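Local coordinates for DNA polymerase III subunit beta (Helicobacter pylori 26695, PDB 4S3I), which tethers DNA polymerases and other proteins to DNA as a sliding ring, making replication processive, at residues Lys267-Leu272 with Thr304-Glu309; Ser257-Gly262 with Leu282-Asn287; Ser274-Thr279 with His298-Lys303. One frame throughout, in Å; residues are numbered along the deposited sequence.

Contact 1 of 3, residues Lys267-Leu272 with Thr304-Glu309; sequences KESIKL and TSVEIE
S269 and L272, one turn apart on helix 267-272, rest on T304 and V306 of strand 304-307, which runs nearly antiparallel to the helix at 171°. The axes of these short segments approach to 8.9 Å, and the backbones are nearest at S269 and T304. The touching is light and mostly by methyl groups. CG2 of T304 meets the helix at S269 CB, 3.8 Å away. With OG1 anti to the backbone nitrogen (chi1 -166°), T304 turns CG2 to S269 and leaves its hydroxyl for S105 of the second subunit, its stronger partner. L272 crosses T304 at a slant, its CD2 lying 4.0 Å from T304 CB. Further along the strand, V306 brings CG2 to 3.7 Å from S269 OG. That hydroxyl is already tied to the helix backbone, at the carbonyl of E265. Water 1 adds a second link by donating to S269 OG over 2.9 Å; its other bond, to T304 OG1 at 3.3 Å, is weak. F107 of the second subunit packs on L272, and F291 of strand 288-293 touches both S269 and T304. This is helix-on-sheet packing in the C-terminal domain, set at the edge where the dimer closes. Where S269 faces T304 the side chains are small and the CA atoms come to 6.6 Å, and the buried hydroxyls find partners in the helix backbone, a water and the other subunit.

Contact 2 of 3, residues Ser257-Gly262 with Leu282-Asn287; sequences SSFTLG and LTLEKN
The ring of F259 meets L284 CD1 obliquely, nearest its CD2-CE2 side. L284 CD1 lies 3.4 Å from F259 CD2, a close contact, and 3.6 Å from F259 CE2; F259 CG is more distant from the same methyl, at 4.1 Å. L312 and I314, from a loop of the same chain, also touch this phenylalanine. F259 and L284 come from opposite directions, and L284, with CG anti to its carbonyl carbon (chi1 -68°), sends its two methyls to different neighbours. While CD1 serves the ring, the other branch turns to a second residue, CD2 reaching L261 CD2 at 4.3 Å. One leucine thus meets F259 and L261, alternate residues on the same side of strand 257-262. The backbones stay well apart, 9.2 Å between the CA atoms of F259 and L284, and the contact is wholly apolar and buried. Strand 257-262 is the outermost strand of an eight-stranded antiparallel sheet and pairs with strand 338-343, whereas L284 belongs to the four-stranded sheet and lies beside A289 of strand 288-293. Side chains therefore join the eight-stranded sheet, which is shared with the central domain, to the four-stranded sheet of the C-terminal domain, and F266 of helix 263-273 extends the packing by touching both L261 and L282.

Contact 3 of 3, residues Ser274-Thr279 with His298-Lys303; sequences SSLSST and HSETAK
L276 reaches from the loop after helix 263-273 to E300, just before strand 301-307, and to A302 within it, in the C-terminal domain of this DNA-encircling dimer. The strand is outermost in its own chain, but the four-stranded sheet runs on into the second subunit: T301, A302 and K303 pair antiparallel with a strand of that chain. L276 buries the most surface of any residue in the contact, and its two methyls divide the work. CD1 is pressed against the strand backbone, 3.5 Å from T301 O, and also lies 4.2 Å from the methyl CB of A302. CD2 turns to the glutamate, 3.9 Å from E300 OE1. The side chains of L276 and E300 cross at about a right angle. E300 CB adds a further touch, 4.1 Å from L276 CD1, so the leucine meets both the root and the end of the glutamate. Beyond CG the E300 chain is extended and carries its carboxylate past the leucine to the interface. There OE1 forms a salt bridge with K76 of the second subunit, a positive charge that would probably favour the ionised acid. F107 of the second subunit packs on A302, and T301 OG1, on a side chain whose first bond points away from the loop, is hydrogen-bonded to K108 of the same subunit. The contact is thus part of the dimer interface, joining the loop after the helix to the strand that the partner chain extends. Its polar bridge is water 2, which donates to both sides: to L276 O over 2.6 Å and to E300 OE1, also over 2.6 Å.

All three contacts are buried and lie in the C-terminal domain. Contact 2 is purely apolar, joins two sheets, and has no neighbour from the second subunit. Contacts 1 and 3 both use strand 301-307, at the edge of the four-stranded sheet where the second subunit adds its own strand, and there polar groups accompany the methyls, with a firm water bridge in contact 3 and a weaker one in contact 1. Helix 263-273 unites the set: strand 257-262 leads into it, its middle and end make contact 1, and the loop of contact 3 follows it. Contacts 1 and 2 also touch directly, through a probable hydrogen bond of I308 N with N287 O (2.8 Å) and packing of I308 on L261.

Contact 1 of 3, residues Lys267-Leu272 with Thr304-Glu309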
ATOM      1  N   LYS A 267      15.426  -0.184  20.219  1.00 25.31           N
ATOM      2  CA  LYS A 267      14.333  -0.142  19.246  1.00 25.34           C
ATOM      3  C   LYS A 267      13.408  -1.333  19.471  1.00 25.65           C
ATOM      4  O   LYS A 267      12.199  -1.188  19.529  1.00 25.82           O
ATOM      5  CB  LYS A 267      14.853  -0.193  17.799  1.00 25.23           C
ATOM      6  CG  LYS A 267      15.443   1.105  17.230  1.00 25.01           C
ATOM      7  CD  LYS A 267      15.889   0.847  15.772  1.00 24.98           C
ATOM      8  CE  LYS A 267      16.496   2.084  15.123  1.00 30.67           C
ATOM      9  NZ  LYS A 267      16.897   1.795  13.706  1.00 31.92           N
ATOM     10  N   GLU A 268      14.003  -2.513  19.601  1.00 25.81           N
ATOM     11  CA  GLU A 268      13.236  -3.750  19.698  1.00 27.19           C
ATOM     12  C   GLU A 268      12.407  -3.761  20.991  1.00 31.17           C
ATOM     13  O   GLU A 268      11.235  -4.149  21.001  1.00 26.76           O
ATOM     14  CB  GLU A 268      14.198  -4.939  19.631  1.00 30.13           C
ATOM     15  CG  GLU A 268      13.550  -6.288  19.517  1.00 42.38           C
ATOM     16  CD  GLU A 268      14.579  -7.418  19.561  1.00 55.03           C
ATOM     17  OE1 GLU A 268      14.168  -8.601  19.509  1.00 62.40           O
ATOM     18  OE2 GLU A 268      15.795  -7.120  19.653  1.00 48.73           O
ATOM     19  N   SER A 269      13.007  -3.283  22.074  1.00 26.30           N
ATOM     20  CA  SER A 269      12.354  -3.289  23.379  1.00 26.57           C
ATOM     21  C   SER A 269      11.218  -2.269  23.438  1.00 27.29           C
ATOM     22  O   SER A 269      10.147  -2.550  23.985  1.00 27.04           O
ATOM     23  CB  SER A 269      13.388  -3.024  24.479  1.00 30.39           C
ATOM     24  OG  SER A 269      14.316  -4.094  24.550  1.00 26.52           O
ATOM     25  N   ILE A 270      11.463  -1.093  22.867  1.00 26.32           N
ATOM     26  CA  ILE A 270      10.465  -0.026  22.822  1.00 26.81           C
ATOM     27  C   ILE A 270       9.259  -0.391  21.949  1.00 26.68           C
ATOM     28  O   ILE A 270       8.106  -0.165  22.344  1.00 27.09           O
ATOM     29  CB  ILE A 270      11.107   1.285  22.356  1.00 27.07           C
ATOM     30  CG1 ILE A 270      12.025   1.801  23.467  1.00 32.84           C
ATOM     31  CG2 ILE A 270      10.044   2.323  22.008  1.00 26.77           C
ATOM     32  CD1 ILE A 270      13.022   2.829  23.001  1.00 36.24           C
ATOM     33  N   LYS A 271       9.515  -0.959  20.774  1.00 26.52           N
ATOM     34  CA  LYS A 271       8.423  -1.449  19.932  1.00 28.94           C
ATOM     35  C   LYS A 271       7.592  -2.472  20.681  1.00 29.35           C
ATOM     36  O   LYS A 271       6.361  -2.478  20.605  1.00 27.78           O
ATOM     37  CB  LYS A 271       8.963  -2.069  18.642  1.00 33.91           C
ATOM     38  CG  LYS A 271       9.557  -1.059  17.686  1.00 38.05           C
ATOM     39  CD  LYS A 271      10.207  -1.743  16.486  1.00 50.38           C
ATOM     40  CE  LYS A 271      10.781  -0.704  15.524  1.00 57.23           C
ATOM     41  NZ  LYS A 271      11.685  -1.298  14.486  1.00 60.29           N
ATOM     42  N   LEU A 272       8.281  -3.343  21.407  1.00 27.97           N
ATOM     43  CA  LEU A 272       7.635  -4.413  22.156  1.00 27.96           C
ATOM     44  C   LEU A 272       6.625  -3.860  23.167  1.00 28.36           C
ATOM     45  O   LEU A 272       5.500  -4.348  23.258  1.00 28.94           O
ATOM     46  CB  LEU A 272       8.702  -5.245  22.874  1.00 34.72           C
ATOM     47  CG  LEU A 272       8.226  -6.505  23.574  1.00 40.10           C
ATOM     48  CD1 LEU A 272       7.285  -7.228  22.632  1.00 53.18           C
ATOM     49  CD2 LEU A 272       9.389  -7.417  23.944  1.00 38.57           C
ATOM     50  N   THR A 304       9.806  -5.634  29.535  1.00 28.78           N
ATOM     51  CA  THR A 304      10.955  -6.393  29.055  1.00 29.96           C
ATOM     52  C   THR A 304      12.221  -5.760  29.584  1.00 30.89           C
ATOM     53  O   THR A 304      12.202  -4.633  30.086  1.00 28.12           O
ATOM     54  CB  THR A 304      11.022  -6.462  27.514  1.00 29.86           C
ATOM     55  OG1 THR A 304      11.965  -7.473  27.125  1.00 36.71           O
ATOM     56  CG2 THR A 304      11.457  -5.135  26.942  1.00 27.89           C
ATOM     57  N   SER A 305      13.325  -6.488  29.487  1.00 27.99           N
ATOM     58  CA  SER A 305      14.597  -5.934  29.890  1.00 27.64           C
ATOM     59  C   SER A 305      15.714  -6.441  28.999  1.00 31.89           C
ATOM     60  O   SER A 305      15.582  -7.442  28.287  1.00 27.69           O
ATOM     61  CB  SER A 305      14.902  -6.225  31.363  1.00 27.90           C
ATOM     62  OG  SER A 305      15.094  -7.609  31.590  1.00 31.77           O
ATOM     63  N   VAL A 306      16.823  -5.726  29.066  1.00 27.12           N
ATOM     64  CA  VAL A 306      17.991  -6.024  28.282  1.00 31.67           C
ATOM     65  C   VAL A 306      19.216  -5.932  29.209  1.00 27.77           C
ATOM     66  O   VAL A 306      19.336  -4.997  30.004  1.00 30.08           O
ATOM     67  CB  VAL A 306      18.058  -5.027  27.106  1.00 43.53           C
ATOM     68  CG1 VAL A 306      19.478  -4.555  26.852  1.00 52.83           C
ATOM     69  CG2 VAL A 306      17.421  -5.635  25.863  1.00 39.95           C
ATOM     70  N   GLU A 307      20.103  -6.917  29.129  1.00 27.26           N
ATOM     71  CA  GLU A 307      21.329  -6.878  29.911  1.00 29.22           C
ATOM     72  C   GLU A 307      22.262  -5.824  29.319  1.00 27.00           C
ATOM     73  O   GLU A 307      22.388  -5.717  28.093  1.00 28.49           O
ATOM     74  CB  GLU A 307      22.013  -8.241  29.866  1.00 31.84           C
ATOM     75  CG  GLU A 307      23.302  -8.328  30.663  1.00 41.20           C
ATOM     76  CD  GLU A 307      23.893  -9.735  30.658  1.00 50.54           C
ATOM     77  OE1 GLU A 307      23.202 -10.681  30.207  1.00 53.92           O
ATOM     78  OE2 GLU A 307      25.051  -9.887  31.108  1.00 50.72           O
ATOM     79  N   ILE A 308      22.915  -5.048  30.176  1.00 26.91           N
ATOM     80  CA  ILE A 308      23.955  -4.116  29.732  1.00 26.75           C
ATOM     81  C   ILE A 308      25.329  -4.616  30.199  1.00 33.36           C
ATOM     82  O   ILE A 308      25.664  -4.520  31.387  1.00 30.71           O
ATOM     83  CB  ILE A 308      23.698  -2.713  30.287  1.00 29.34           C
ATOM     84  CG1 ILE A 308      22.290  -2.256  29.907  1.00 28.66           C
ATOM     85  CG2 ILE A 308      24.745  -1.715  29.767  1.00 27.56           C
ATOM     86  CD1 ILE A 308      21.910  -0.918  30.486  1.00 27.39           C
ATOM     87  N   GLU A 309      26.115  -5.160  29.273  1.00 27.27           N
ATOM     88  CA  GLU A 309      27.374  -5.798  29.648  1.00 29.20           C
ATOM     89  C   GLU A 309      28.417  -4.807  30.149  1.00 30.82           C
ATOM     90  O   GLU A 309      29.118  -5.085  31.119  1.00 33.65           O
ATOM     91  CB  GLU A 309      27.944  -6.605  28.486  1.00 28.21           C
ATOM     92  CG  GLU A 309      27.207  -7.896  28.207  1.00 29.57           C
ATOM     93  CD  GLU A 309      28.002  -8.825  27.324  1.00 36.33           C
ATOM     94  OE1 GLU A 309      28.727  -9.683  27.877  1.00 45.05           O
ATOM     95  OE2 GLU A 309      27.910  -8.691  26.081  1.00 28.83           O
TER
HETATM   96  O   HOH W   1      13.862  -6.957  24.415  1.00 51.46           O

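Contact 2 of 3, residues Ser257-Gly262 with Leu282-Asn287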
ATOM      1  N   SER A 257      24.253  12.998  33.448  1.00 45.72           N
ATOM      2  CA  SER A 257      24.551  11.623  33.063  1.00 42.91           C
ATOM      3  C   SER A 257      24.495  11.391  31.550  1.00 41.77           C
ATOM      4  O   SER A 257      23.608  11.918  30.859  1.00 38.70           O
ATOM      5  CB  SER A 257      23.608  10.662  33.783  1.00 43.57           C
ATOM      6  OG  SER A 257      22.716  11.365  34.625  1.00 55.46           O
ATOM      7  N   SER A 258      25.452  10.606  31.052  1.00 35.60           N
ATOM      8  CA  SER A 258      25.477  10.162  29.661  1.00 35.14           C
ATOM      9  C   SER A 258      25.690   8.646  29.563  1.00 37.32           C
ATOM     10  O   SER A 258      26.733   8.129  29.973  1.00 39.40           O
ATOM     11  CB  SER A 258      26.580  10.875  28.885  1.00 37.34           C
ATOM     12  OG  SER A 258      26.325  12.262  28.788  1.00 40.04           O
ATOM     13  N   PHE A 259      24.716   7.937  28.997  1.00 26.88           N
ATOM     14  CA  PHE A 259      24.814   6.482  28.866  1.00 28.89           C
ATOM     15  C   PHE A 259      25.007   6.041  27.418  1.00 28.52           C
ATOM     16  O   PHE A 259      24.291   6.501  26.531  1.00 26.34           O
ATOM     17  CB  PHE A 259      23.545   5.835  29.408  1.00 26.89           C
ATOM     18  CG  PHE A 259      23.110   6.366  30.750  1.00 31.63           C
ATOM     19  CD1 PHE A 259      23.844   6.081  31.894  1.00 33.41           C
ATOM     20  CD2 PHE A 259      21.951   7.127  30.870  1.00 32.93           C
ATOM     21  CE1 PHE A 259      23.427   6.553  33.146  1.00 37.06           C
ATOM     22  CE2 PHE A 259      21.520   7.601  32.117  1.00 36.20           C
ATOM     23  CZ  PHE A 259      22.262   7.310  33.256  1.00 33.35           C
ATOM     24  N   THR A 260      25.970   5.156  27.177  1.00 26.17           N
ATOM     25  CA  THR A 260      26.164   4.572  25.849  1.00 26.73           C
ATOM     26  C   THR A 260      25.382   3.250  25.807  1.00 32.41           C
ATOM     27  O   THR A 260      25.655   2.335  26.579  1.00 26.00           O
ATOM     28  CB  THR A 260      27.651   4.347  25.559  1.00 29.86           C
ATOM     29  OG1 THR A 260      28.334   5.607  25.633  1.00 32.74           O
ATOM     30  CG2 THR A 260      27.861   3.743  24.176  1.00 29.54           C
ATOM     31  N   LEU A 261      24.384   3.173  24.933  1.00 25.68           N
ATOM     32  CA  LEU A 261      23.404   2.075  24.944  1.00 25.57           C
ATOM     33  C   LEU A 261      23.242   1.449  23.559  1.00 25.51           C
ATOM     34  O   LEU A 261      23.641   2.043  22.556  1.00 25.50           O
ATOM     35  CB  LEU A 261      22.062   2.603  25.440  1.00 25.46           C
ATOM     36  CG  LEU A 261      22.106   3.271  26.815  1.00 26.28           C
ATOM     37  CD1 LEU A 261      20.915   4.201  27.026  1.00 25.60           C
ATOM     38  CD2 LEU A 261      22.165   2.209  27.934  1.00 25.72           C
ATOM     39  N   GLY A 262      22.635   0.263  23.494  1.00 25.54           N
ATOM     40  CA  GLY A 262      22.500  -0.445  22.231  1.00 25.57           C
ATOM     41  C   GLY A 262      21.285   0.024  21.442  1.00 25.36           C
ATOM     42  O   GLY A 262      20.144  -0.043  21.938  1.00 25.31           O
ATOM     43  N   LEU A 282      11.268   3.833  31.315  1.00 27.93           N
ATOM     44  CA  LEU A 282      12.604   3.260  31.147  1.00 30.10           C
ATOM     45  C   LEU A 282      13.347   3.281  32.482  1.00 32.38           C
ATOM     46  O   LEU A 282      13.447   4.325  33.130  1.00 33.10           O
ATOM     47  CB  LEU A 282      13.401   4.071  30.122  1.00 27.03           C
ATOM     48  CG  LEU A 282      14.903   3.777  30.018  1.00 33.03           C
ATOM     49  CD1 LEU A 282      15.118   2.364  29.481  1.00 30.59           C
ATOM     50  CD2 LEU A 282      15.642   4.808  29.138  1.00 26.60           C
ATOM     51  N   THR A 283      13.869   2.135  32.896  1.00 27.49           N
ATOM     52  CA  THR A 283      14.633   2.086  34.135  1.00 31.38           C
ATOM     53  C   THR A 283      16.045   1.645  33.841  1.00 32.48           C
ATOM     54  O   THR A 283      16.265   0.525  33.382  1.00 32.38           O
ATOM     55  CB  THR A 283      14.038   1.111  35.155  1.00 36.22           C
ATOM     56  OG1 THR A 283      12.698   1.502  35.493  1.00 35.90           O
ATOM     57  CG2 THR A 283      14.907   1.095  36.417  1.00 37.90           C
ATOM     58  N   LEU A 284      17.005   2.524  34.109  1.00 28.35           N
ATOM     59  CA  LEU A 284      18.407   2.186  33.892  1.00 34.47           C
ATOM     60  C   LEU A 284      19.084   1.777  35.203  1.00 35.65           C
ATOM     61  O   LEU A 284      18.994   2.492  36.209  1.00 33.27           O
ATOM     62  CB  LEU A 284      19.141   3.359  33.251  1.00 35.70           C
ATOM     63  CG  LEU A 284      18.701   3.634  31.817  1.00 37.13           C
ATOM     64  CD1 LEU A 284      19.379   4.876  31.296  1.00 35.90           C
ATOM     65  CD2 LEU A 284      19.047   2.438  30.942  1.00 38.81           C
ATOM     66  N   GLU A 285      19.734   0.615  35.181  1.00 34.72           N
ATOM     67  CA  GLU A 285      20.542   0.132  36.300  1.00 38.21           C
ATOM     68  C   GLU A 285      21.931  -0.108  35.774  1.00 40.84           C
ATOM     69  O   GLU A 285      22.177   0.073  34.576  1.00 34.04           O
ATOM     70  CB  GLU A 285      19.978  -1.172  36.871  1.00 32.57           C
ATOM     71  CG  GLU A 285      18.831  -0.982  37.839  1.00 48.34           C
ATOM     72  CD  GLU A 285      18.133  -2.297  38.190  1.00 65.09           C
ATOM     73  OE1 GLU A 285      18.587  -3.369  37.719  1.00 67.52           O
ATOM     74  OE2 GLU A 285      17.126  -2.251  38.931  1.00 68.74           O
ATOM     75  N   LYS A 286      22.838  -0.547  36.644  1.00 35.26           N
ATOM     76  CA  LYS A 286      24.232  -0.661  36.231  1.00 39.16           C
ATOM     77  C   LYS A 286      24.427  -1.632  35.070  1.00 28.98           C
ATOM     78  O   LYS A 286      25.168  -1.344  34.126  1.00 32.00           O
ATOM     79  CB  LYS A 286      25.145  -1.033  37.400  1.00 49.77           C
ATOM     80  CG  LYS A 286      26.610  -1.092  36.983  1.00 59.24           C
ATOM     81  CD  LYS A 286      27.551  -1.349  38.148  1.00 67.36           C
ATOM     82  CE  LYS A 286      28.882  -1.879  37.639  1.00 70.87           C
ATOM     83  NZ  LYS A 286      28.691  -3.104  36.804  1.00 70.39           N
ATOM     84  N   ASN A 287      23.748  -2.771  35.119  1.00 27.12           N
ATOM     85  CA  ASN A 287      23.902  -3.757  34.054  1.00 29.47           C
ATOM     86  C   ASN A 287      22.578  -4.207  33.462  1.00 30.05           C
ATOM     87  O   ASN A 287      22.480  -5.308  32.930  1.00 27.25           O
ATOM     88  CB  ASN A 287      24.682  -4.984  34.543  1.00 34.31           C
ATOM     89  CG  ASN A 287      26.113  -4.659  34.884  1.00 41.50           C
ATOM     90  OD1 ASN A 287      26.439  -4.445  36.053  1.00 44.24           O
ATOM     91  ND2 ASN A 287      26.984  -4.608  33.863  1.00 35.68           N
TER

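Contact 3 of 3, residues Ser274-Thr279 with His298-Lys303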
ATOM      1  N   SER A 274       5.405  -0.892  23.075  1.00 28.33           N
ATOM      2  CA  SER A 274       4.520  -0.023  22.293  1.00 29.14           C
ATOM      3  C   SER A 274       3.292  -0.748  21.794  1.00 33.24           C
ATOM      4  O   SER A 274       2.365  -0.127  21.280  1.00 34.48           O
ATOM      5  CB  SER A 274       5.252   0.549  21.079  1.00 27.88           C
ATOM      6  OG  SER A 274       6.136   1.564  21.476  1.00 43.14           O
ATOM      7  N   SER A 275       3.297  -2.068  21.911  1.00 29.44           N
ATOM      8  CA  SER A 275       2.153  -2.848  21.491  1.00 31.33           C
ATOM      9  C   SER A 275       0.956  -2.502  22.367  1.00 35.28           C
ATOM     10  O   SER A 275      -0.193  -2.614  21.934  1.00 37.13           O
ATOM     11  CB  SER A 275       2.459  -4.335  21.582  1.00 31.80           C
ATOM     12  OG  SER A 275       2.670  -4.721  22.920  1.00 44.29           O
ATOM     13  N   LEU A 276       1.229  -2.063  23.595  1.00 30.68           N
ATOM     14  CA  LEU A 276       0.162  -1.815  24.564  1.00 31.51           C
ATOM     15  C   LEU A 276       0.095  -0.372  25.095  1.00 31.54           C
ATOM     16  O   LEU A 276      -0.790  -0.046  25.887  1.00 36.93           O
ATOM     17  CB  LEU A 276       0.269  -2.794  25.742  1.00 31.89           C
ATOM     18  CG  LEU A 276      -0.030  -4.265  25.457  1.00 32.27           C
ATOM     19  CD1 LEU A 276      -0.057  -5.068  26.758  1.00 32.81           C
ATOM     20  CD2 LEU A 276      -1.368  -4.388  24.723  1.00 33.66           C
ATOM     21  N   SER A 277       1.019   0.484  24.673  1.00 30.81           N
ATOM     22  CA  SER A 277       1.086   1.846  25.218  1.00 36.09           C
ATOM     23  C   SER A 277       1.769   2.811  24.253  1.00 37.44           C
ATOM     24  O   SER A 277       2.427   2.380  23.309  1.00 41.19           O
ATOM     25  CB  SER A 277       1.859   1.840  26.532  1.00 40.61           C
ATOM     26  OG  SER A 277       3.215   1.516  26.293  1.00 45.34           O
ATOM     27  N   SER A 278       1.627   4.113  24.492  1.00 32.87           N
ATOM     28  CA  SER A 278       2.329   5.101  23.667  1.00 31.50           C
ATOM     29  C   SER A 278       3.474   5.714  24.464  1.00 29.56           C
ATOM     30  O   SER A 278       4.373   6.350  23.900  1.00 30.31           O
ATOM     31  CB  SER A 278       1.377   6.202  23.196  1.00 36.31           C
ATOM     32  OG  SER A 278       1.013   7.033  24.276  1.00 40.68           O
ATOM     33  N   THR A 279       3.424   5.532  25.780  1.00 29.93           N
ATOM     34  CA  THR A 279       4.510   5.978  26.649  1.00 31.22           C
ATOM     35  C   THR A 279       5.095   4.802  27.429  1.00 33.04           C
ATOM     36  O   THR A 279       4.414   3.808  27.715  1.00 29.81           O
ATOM     37  CB  THR A 279       4.062   7.084  27.625  1.00 34.05           C
ATOM     38  OG1 THR A 279       3.039   6.569  28.472  1.00 32.19           O
ATOM     39  CG2 THR A 279       3.538   8.313  26.870  1.00 31.53           C
ATOM     40  N   HIS A 298      -5.889  -0.159  31.976  1.00 59.65           N
ATOM     41  CA  HIS A 298      -5.904  -0.961  33.191  1.00 67.99           C
ATOM     42  C   HIS A 298      -6.013  -2.429  32.787  1.00 64.95           C
ATOM     43  O   HIS A 298      -6.746  -2.766  31.847  1.00 67.33           O
ATOM     44  CB  HIS A 298      -7.075  -0.564  34.096  1.00 79.71           C
ATOM     45  CG  HIS A 298      -7.064  -1.241  35.432  1.00 89.88           C
ATOM     46  ND1 HIS A 298      -6.130  -0.952  36.407  1.00 91.38           N
ATOM     47  CD2 HIS A 298      -7.875  -2.190  35.960  1.00 94.09           C
ATOM     48  CE1 HIS A 298      -6.366  -1.695  37.474  1.00 94.43           C
ATOM     49  NE2 HIS A 298      -7.421  -2.455  37.227  1.00 96.66           N
ATOM     50  N   SER A 299      -5.262  -3.280  33.485  1.00 58.10           N
ATOM     51  CA  SER A 299      -5.201  -4.724  33.218  1.00 54.34           C
ATOM     52  C   SER A 299      -4.348  -5.127  32.005  1.00 47.16           C
ATOM     53  O   SER A 299      -4.211  -6.319  31.724  1.00 46.17           O
ATOM     54  CB  SER A 299      -6.598  -5.367  33.137  1.00 54.96           C
ATOM     55  OG  SER A 299      -7.181  -5.510  34.420  1.00 63.89           O
ATOM     56  N   GLU A 300      -3.775  -4.155  31.291  1.00 36.73           N
ATOM     57  CA  GLU A 300      -2.870  -4.479  30.197  1.00 35.69           C
ATOM     58  C   GLU A 300      -1.482  -4.009  30.573  1.00 41.01           C
ATOM     59  O   GLU A 300      -1.297  -2.833  30.886  1.00 44.43           O
ATOM     60  CB  GLU A 300      -3.346  -3.840  28.891  1.00 35.50           C
ATOM     61  CG  GLU A 300      -4.715  -4.362  28.463  1.00 36.51           C
ATOM     62  CD  GLU A 300      -5.267  -3.702  27.214  1.00 36.42           C
ATOM     63  OE1 GLU A 300      -4.523  -2.956  26.543  1.00 37.99           O
ATOM     64  OE2 GLU A 300      -6.460  -3.939  26.911  1.00 37.34           O
ATOM     65  N   THR A 301      -0.510  -4.925  30.589  1.00 34.21           N
ATOM     66  CA  THR A 301       0.878  -4.547  30.892  1.00 33.31           C
ATOM     67  C   THR A 301       1.881  -5.230  29.958  1.00 32.54           C
ATOM     68  O   THR A 301       1.642  -6.346  29.489  1.00 32.82           O
ATOM     69  CB  THR A 301       1.292  -4.845  32.361  1.00 46.11           C
ATOM     70  OG1 THR A 301       1.613  -6.234  32.499  1.00 52.76           O
ATOM     71  CG2 THR A 301       0.188  -4.476  33.340  1.00 51.00           C
ATOM     72  N   ALA A 302       2.997  -4.548  29.709  1.00 31.68           N
ATOM     73  CA  ALA A 302       4.083  -5.059  28.884  1.00 30.98           C
ATOM     74  C   ALA A 302       5.371  -4.711  29.604  1.00 32.60           C
ATOM     75  O   ALA A 302       5.563  -3.563  29.998  1.00 32.93           O
ATOM     76  CB  ALA A 302       4.066  -4.411  27.493  1.00 30.50           C
ATOM     77  N   LYS A 303       6.243  -5.695  29.801  1.00 30.46           N
ATOM     78  CA  LYS A 303       7.555  -5.435  30.381  1.00 29.79           C
ATOM     79  C   LYS A 303       8.605  -6.195  29.599  1.00 32.97           C
ATOM     80  O   LYS A 303       8.339  -7.294  29.089  1.00 32.84           O
ATOM     81  CB  LYS A 303       7.639  -5.894  31.849  1.00 39.18           C
ATOM     82  CG  LYS A 303       6.325  -5.950  32.622  1.00 53.47           C
ATOM     83  CD  LYS A 303       6.569  -6.073  34.133  1.00 58.17           C
ATOM     84  CE  LYS A 303       7.705  -7.044  34.443  1.00 63.06           C
ATOM     85  NZ  LYS A 303       7.914  -7.248  35.910  1.00 63.67           N
TER
HETATM   86  O   HOH W   2      -3.231  -0.703  26.631  1.00 31.37           O